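Local atomic coordinates of putative transcription regulator (Lactobacillus plantarum WCFS1, PDB entry 3COL), a protein that probably binds DNA as a dimeric transcription regulator of the TetR family, through an N-terminal helix-turn-helix domain. Residues A21-E26 with I110-A115. Residues are numbered along the deposited sequence; the frame is centred on the assembly and turned at random. Where two conformers were deposited one is given.
Sequences AIILAE and IQQIKA
Two branches of I23 meet two different neighbours on residues 110-115. Its CD1 touches CD1 of I113 at 3.7 Å, a methyl-to-methyl contact in which the side chains cross at about a right angle; its CG2 faces the amide of Q112, with OE1 3.6 Å away. The first torsion of I23 accounts for this division: CG2 stands opposite the backbone N and CG1 opposite the carbonyl carbon (chi1 -65°), and an extended chi2 of 177° then carries CD1 on to I113. Q112 runs past I23 in the reverse sense, extended beyond CG, and its NE2 lies 2.9 Å from the carbonyl O of I23, in the last turn of helix 11-26. The same amide presents OE1 to CD2 of L24 at 3.9 Å, a looser contact, the two side chains crossing at about a right angle. These amide contacts hold for one of two deposited conformers of Q112 and are to that extent doubtful.

Helix 11-26 meets helix 106-117 here, consistent with the junction in TetR-family regulators between the DNA-binding domain and the C-terminal regulatory domain; the axes of segments 21-26 and 110-115 come within 10.2 Å and their directions differ by 72°. With an alanine at I23, CD1 of I113 would probably lose its apolar contact on helix 11-26, and a gap would be likely to open beside the Q112 amide. I113 also packs on I58 of helix 54-67, while I23 touches V31 in the loop after its helix. A bound glycerol, probably from the crystallisation liquor, lies about 5 Å from the Q112 side chain.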
ATOM      1  N   ALA A  21      -5.540   8.274  15.830  1.00 15.33           N
ATOM      2  CA  ALA A  21      -6.587   7.282  16.128  1.00 15.13           C
ATOM      3  C   ALA A  21      -7.795   7.386  15.212  1.00 15.44           C
ATOM      4  O   ALA A  21      -8.307   6.390  14.738  1.00 15.31           O
ATOM      5  CB  ALA A  21      -7.032   7.372  17.615  1.00 15.09           C
ATOM      6  N   ILE A  22      -8.274   8.603  15.000  1.00 16.30           N
ATOM      7  CA  ILE A  22      -9.393   8.855  14.077  1.00 16.52           C
ATOM      8  C   ILE A  22      -9.048   8.414  12.643  1.00 17.66           C
ATOM      9  O   ILE A  22      -9.835   7.720  11.972  1.00 17.59           O
ATOM     10  CB  ILE A  22      -9.810  10.366  14.092  1.00 16.35           C
ATOM     11  CG1 ILE A  22     -10.388  10.753  15.461  1.00 15.46           C
ATOM     12  CG2 ILE A  22     -10.819  10.663  12.963  1.00 15.28           C
ATOM     13  CD1 ILE A  22     -10.473  12.288  15.683  1.00 15.64           C
ATOM     14  N   ILE A  23      -7.867   8.808  12.178  1.00 17.72           N
ATOM     15  CA  ILE A  23      -7.383   8.346  10.875  1.00 18.34           C
ATOM     16  C   ILE A  23      -7.444   6.813  10.763  1.00 18.76           C
ATOM     17  O   ILE A  23      -7.917   6.284   9.761  1.00 18.12           O
ATOM     18  CB  ILE A  23      -5.954   8.908  10.554  1.00 18.27           C
ATOM     19  CG1 ILE A  23      -6.023  10.449  10.405  1.00 19.37           C
ATOM     20  CG2 ILE A  23      -5.345   8.239   9.286  1.00 17.03           C
ATOM     21  CD1 ILE A  23      -4.675  11.141  10.156  1.00 18.60           C
ATOM     22  N   LEU A  24      -6.985   6.099  11.796  1.00 19.71           N
ATOM     23  CA  LEU A  24      -6.988   4.638  11.746  1.00 20.55           C
ATOM     24  C   LEU A  24      -8.412   4.080  11.710  1.00 21.66           C
ATOM     25  O   LEU A  24      -8.672   3.116  10.996  1.00 21.61           O
ATOM     26  CB  LEU A  24      -6.194   4.046  12.905  1.00 20.72           C
ATOM     27  CG  LEU A  24      -4.679   4.276  12.890  1.00 20.88           C
ATOM     28  CD1 LEU A  24      -4.073   3.748  14.179  1.00 19.67           C
ATOM     29  CD2 LEU A  24      -4.032   3.590  11.691  1.00 22.03           C
ATOM     30  N   ALA A  25      -9.322   4.698  12.464  1.00 22.13           N
ATOM     31  CA  ALA A  25     -10.729   4.262  12.546  1.00 23.69           C
ATOM     32  C   ALA A  25     -11.608   4.742  11.372  1.00 24.52           C
ATOM     33  O   ALA A  25     -12.436   3.983  10.872  1.00 23.64           O
ATOM     34  CB  ALA A  25     -11.356   4.697  13.883  1.00 22.88           C
ATOM     35  N   GLU A  26     -11.453   6.002  10.958  1.00 25.59           N
ATOM     36  CA  GLU A  26     -12.350   6.556   9.928  1.00 26.95           C
ATOM     37  C   GLU A  26     -11.662   7.134   8.693  1.00 26.61           C
ATOM     38  O   GLU A  26     -12.340   7.673   7.810  1.00 27.09           O
ATOM     39  CB  GLU A  26     -13.294   7.602  10.507  1.00 27.53           C
ATOM     40  CG  GLU A  26     -13.947   7.245  11.824  1.00 31.73           C
ATOM     41  CD  GLU A  26     -14.670   8.440  12.415  1.00 37.74           C
ATOM     42  OE1 GLU A  26     -14.476   8.740  13.619  1.00 40.50           O
ATOM     43  OE2 GLU A  26     -15.420   9.098  11.660  1.00 39.14           O
ATOM     44  N   ILE A 110       0.465   7.089   7.371  1.00 15.47           N
ATOM     45  CA  ILE A 110       1.084   7.803   6.238  1.00 15.92           C
ATOM     46  C   ILE A 110       0.357   7.453   4.938  1.00 17.37           C
ATOM     47  O   ILE A 110      -0.039   8.332   4.184  1.00 17.36           O
ATOM     48  CB  ILE A 110       2.592   7.466   6.100  1.00 15.92           C
ATOM     49  CG1 ILE A 110       3.405   8.054   7.278  1.00 15.96           C
ATOM     50  CG2 ILE A 110       3.202   7.959   4.717  1.00 14.78           C
ATOM     51  CD1 ILE A 110       4.797   7.470   7.416  1.00 16.48           C
ATOM     52  N   GLN A 111       0.197   6.152   4.691  1.00 18.42           N
ATOM     53  CA  GLN A 111      -0.409   5.671   3.470  1.00 18.97           C
ATOM     54  C   GLN A 111      -1.818   6.220   3.325  1.00 18.61           C
ATOM     55  O   GLN A 111      -2.223   6.673   2.231  1.00 18.63           O
ATOM     56  CB  GLN A 111      -0.403   4.140   3.470  1.00 19.99           C
ATOM     57  CG  GLN A 111      -1.309   3.533   2.400  1.00 23.78           C
ATOM     58  CD  GLN A 111      -0.847   2.152   2.013  1.00 29.97           C
ATOM     59  OE1 GLN A 111      -1.122   1.166   2.716  1.00 32.44           O
ATOM     60  NE2 GLN A 111      -0.130   2.063   0.890  1.00 30.30           N
ATOM     61  N   GLN A 112      -2.578   6.191   4.417  0.50 18.41           N
ATOM     62  CA  GLN A 112      -3.946   6.717   4.409  0.50 18.40           C
ATOM     63  C   GLN A 112      -4.006   8.205   4.093  0.50 18.09           C
ATOM     64  O   GLN A 112      -4.849   8.637   3.306  0.50 17.85           O
ATOM     65  CB  GLN A 112      -4.639   6.471   5.754  0.50 19.19           C
ATOM     66  CG  GLN A 112      -5.467   5.202   5.815  0.50 19.82           C
ATOM     67  CD  GLN A 112      -5.942   4.895   7.217  0.50 20.24           C
ATOM     68  OE1 GLN A 112      -5.138   4.787   8.148  0.50 23.34           O
ATOM     69  NE2 GLN A 112      -7.247   4.725   7.377  0.50 18.69           N
ATOM     70  N   ILE A 113      -3.136   8.985   4.732  1.00 17.82           N
ATOM     71  CA  ILE A 113      -3.079  10.435   4.484  1.00 17.99           C
ATOM     72  C   ILE A 113      -2.682  10.689   3.021  1.00 19.44           C
ATOM     73  O   ILE A 113      -3.326  11.473   2.336  1.00 18.79           O
ATOM     74  CB  ILE A 113      -2.125  11.167   5.452  1.00 15.94           C
ATOM     75  CG1 ILE A 113      -2.626  10.999   6.893  1.00 16.18           C
ATOM     76  CG2 ILE A 113      -2.051  12.655   5.080  1.00 15.61           C
ATOM     77  CD1 ILE A 113      -1.725  11.596   7.950  1.00 14.79           C
ATOM     78  N   LYS A 114      -1.641   9.999   2.554  1.00 21.65           N
ATOM     79  CA  LYS A 114      -1.220  10.090   1.157  1.00 24.43           C
ATOM     80  C   LYS A 114      -2.330   9.758   0.147  1.00 25.94           C
ATOM     81  O   LYS A 114      -2.521  10.482  -0.841  1.00 26.73           O
ATOM     82  CB  LYS A 114       0.016   9.225   0.929  1.00 24.81           C
ATOM     83  CG  LYS A 114       1.301   9.974   1.139  1.00 26.72           C
ATOM     84  CD  LYS A 114       2.500   9.072   0.927  1.00 29.66           C
ATOM     85  CE  LYS A 114       3.616   9.845   0.186  1.00 35.01           C
ATOM     86  NZ  LYS A 114       5.020   9.248   0.272  1.00 37.75           N
ATOM     87  N   ALA A 115      -3.079   8.692   0.401  1.00 28.32           N
ATOM     88  CA  ALA A 115      -4.223   8.314  -0.454  1.00 30.90           C
ATOM     89  C   ALA A 115      -5.257   9.429  -0.625  1.00 33.00           C
ATOM     90  O   ALA A 115      -5.819   9.592  -1.706  1.00 33.12           O
ATOM     91  CB  ALA A 115      -4.894   7.042   0.071  1.00 29.83           C
TER